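Long-range contact in 6-phospho-alpha-glucosidase (Merdibacter massiliensis, PDB 6VC6), which probably hydrolyses 6-phospho-alpha-glucosides to release glucose 6-phosphate, as a family 4 glycosidase that binds NAD and manganese: residues 174-179 and 259-264. Sequence-based numbering, arbitrary orientation.
Sequences ENIMRS and LPNTYD. With G6P (6-O-phosphono-alpha-D-glucopyranose), chain F.
Beside the sugar-phosphate site of this family 4 glycosidase, helix 172-184, which follows strand 166-169, the last parallel strand of the Rossmann-like NAD-binding fold, packs through Ile176 against the short edge strand 259-260 and the turn after it. With chi1 at -74°, Ile176 keeps CG1 beside the backbone N and CG2 opposite it; CG2 meets Leu259 CD2 at 3.7 Å, the two side chains lying alongside with opposed directions. The CG1 branch carries CD1 onto the backbone of the turn, 3.6 Å from Asn261 CA. The bent selenomethionine Met177 adds its CE at 4.0 Å from Leu259 CD2, and Phe204 of strand 201-209 touches all three side chains. No hydrogen bond joins the segments directly; Thr262 OG1 instead bonds to Gln172 OE1 at the start of the same helix. Residues 261-264 form a type I beta turn, in which Asn261 OD1 caps Tyr263 N at 3.0 Å through an in-plane lone pair. The Tyr263 ring, stacked on His200 of the manganese site, presents its hydroxyl edge to the sugar. A leucine in place of Tyr263 has neither ring nor hydroxyl, which would probably leave His200 without this stacking partner and open a gap beside the sugar. Tyr263 OH lies 3.2 Å from C1 and 3.3 Å from C2 of the bound 6-O-phosphono-alpha-D-glucopyranose.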
# COMPACT_ATOMS: atom_id res chain seq x y z
N GLU A 174 -0.72 8.39 6.56
CA GLU A 174 -1.79 8.75 7.49
C GLU A 174 -1.60 8.07 8.84
O GLU A 174 -1.87 8.67 9.89
CB GLU A 174 -3.16 8.40 6.90
CG GLU A 174 -4.31 8.63 7.88
CD GLU A 174 -5.67 8.29 7.30
OE1 GLU A 174 -6.17 9.07 6.46
OE2 GLU A 174 -6.23 7.24 7.68
N ASN A 175 -1.14 6.81 8.84
CA ASN A 175 -0.93 6.10 10.10
C ASN A 175 0.13 6.78 10.95
O ASN A 175 0.07 6.73 12.18
CB ASN A 175 -0.55 4.65 9.83
CG ASN A 175 -1.75 3.78 9.50
OD1 ASN A 175 -2.88 4.10 9.89
ND2 ASN A 175 -1.52 2.69 8.79
N ILE A 176 1.11 7.42 10.31
CA ILE A 176 2.10 8.19 11.06
C ILE A 176 1.46 9.43 11.67
O ILE A 176 1.74 9.80 12.82
CB ILE A 176 3.30 8.54 10.16
CG1 ILE A 176 4.15 7.29 9.92
CG2 ILE A 176 4.14 9.65 10.78
CD1 ILE A 176 5.04 7.40 8.71
N MSE A 177 0.59 10.09 10.91
CA MSE A 177 -0.15 11.24 11.42
C MSE A 177 -1.05 10.83 12.57
O MSE A 177 -1.20 11.56 13.55
CB MSE A 177 -0.97 11.89 10.30
CG MSE A 177 -0.15 12.62 9.25
SE MSE A 177 0.86 14.13 9.97
CE MSE A 177 2.60 13.27 10.20
N ARG A 178 -1.65 9.64 12.45
CA ARG A 178 -2.45 9.10 13.54
C ARG A 178 -1.59 8.83 14.77
O ARG A 178 -2.01 9.09 15.90
CB ARG A 178 -3.16 7.82 13.10
CG ARG A 178 -4.30 8.05 12.12
CD ARG A 178 -4.87 6.73 11.63
NE ARG A 178 -6.10 6.91 10.87
CZ ARG A 178 -7.32 6.90 11.40
NH1 ARG A 178 -7.47 6.72 12.70
NH2 ARG A 178 -8.38 7.08 10.63
N SER A 179 -0.38 8.30 14.56
CA SER A 179 0.53 8.08 15.68
C SER A 179 0.97 9.40 16.31
O SER A 179 1.12 9.49 17.53
CB SER A 179 1.75 7.28 15.21
OG SER A 179 1.38 5.98 14.80
N LEU A 259 10.62 14.03 10.08
CA LEU A 259 9.95 12.87 10.65
C LEU A 259 9.86 11.77 9.59
O LEU A 259 9.27 12.00 8.53
CB LEU A 259 8.55 13.25 11.13
CG LEU A 259 7.65 12.13 11.65
CD1 LEU A 259 8.14 11.61 12.99
CD2 LEU A 259 6.21 12.61 11.75
N PRO A 260 10.42 10.59 9.84
CA PRO A 260 10.55 9.60 8.77
C PRO A 260 9.37 8.64 8.65
O PRO A 260 8.74 8.26 9.64
CB PRO A 260 11.81 8.83 9.18
CG PRO A 260 11.76 8.86 10.68
CD PRO A 260 11.10 10.16 11.07
N ASN A 261 9.07 8.27 7.41
CA ASN A 261 8.26 7.09 7.15
C ASN A 261 8.92 5.89 7.80
O ASN A 261 10.14 5.71 7.70
CB ASN A 261 8.12 6.89 5.64
CG ASN A 261 7.10 5.82 5.28
OD1 ASN A 261 7.17 4.69 5.75
ND2 ASN A 261 6.15 6.18 4.42
N THR A 262 8.13 5.06 8.49
CA THR A 262 8.70 3.96 9.25
C THR A 262 9.43 2.96 8.36
O THR A 262 10.26 2.18 8.87
CB THR A 262 7.63 3.23 10.06
OG1 THR A 262 6.74 2.54 9.18
CG2 THR A 262 6.84 4.22 10.91
N TYR A 263 9.16 2.95 7.06
CA TYR A 263 9.89 2.08 6.15
C TYR A 263 11.30 2.58 5.86
O TYR A 263 12.09 1.83 5.28
CB TYR A 263 9.11 1.93 4.84
CG TYR A 263 7.99 0.92 4.92
CD1 TYR A 263 8.25 -0.44 4.81
CD2 TYR A 263 6.68 1.32 5.13
CE1 TYR A 263 7.23 -1.37 4.89
CE2 TYR A 263 5.65 0.40 5.21
CZ TYR A 263 5.94 -0.95 5.09
OH TYR A 263 4.93 -1.87 5.17
N ASP A 264 11.63 3.81 6.25
CA ASP A 264 12.99 4.31 6.09
C ASP A 264 14.00 3.51 6.90
O ASP A 264 15.19 3.53 6.57
CB ASP A 264 13.08 5.78 6.50
CG ASP A 264 12.19 6.68 5.65
OD1 ASP A 264 11.44 6.16 4.80
OD2 ASP A 264 12.25 7.91 5.85
C1 G6P F . 2.03 -0.89 6.08
C2 G6P F . 1.96 -0.49 4.60
C3 G6P F . 1.35 -1.54 3.69
C4 G6P F . 1.87 -2.90 4.10
C5 G6P F . 1.28 -3.21 5.46
C6 G6P F . 1.86 -4.52 5.98
O1 G6P F . 1.35 0.09 6.87
O2 G6P F . 1.22 0.73 4.48
O3 G6P F . 1.69 -1.28 2.32
O4 G6P F . 1.43 -3.87 3.15
O5 G6P F . 1.58 -2.21 6.45
O6 G6P F . 0.94 -5.10 6.90
P G6P F . 1.11 -6.62 7.38
O1P G6P F . 0.43 -7.40 6.28
O2P G6P F . 2.61 -6.83 7.46
O3P G6P F . 0.41 -6.66 8.72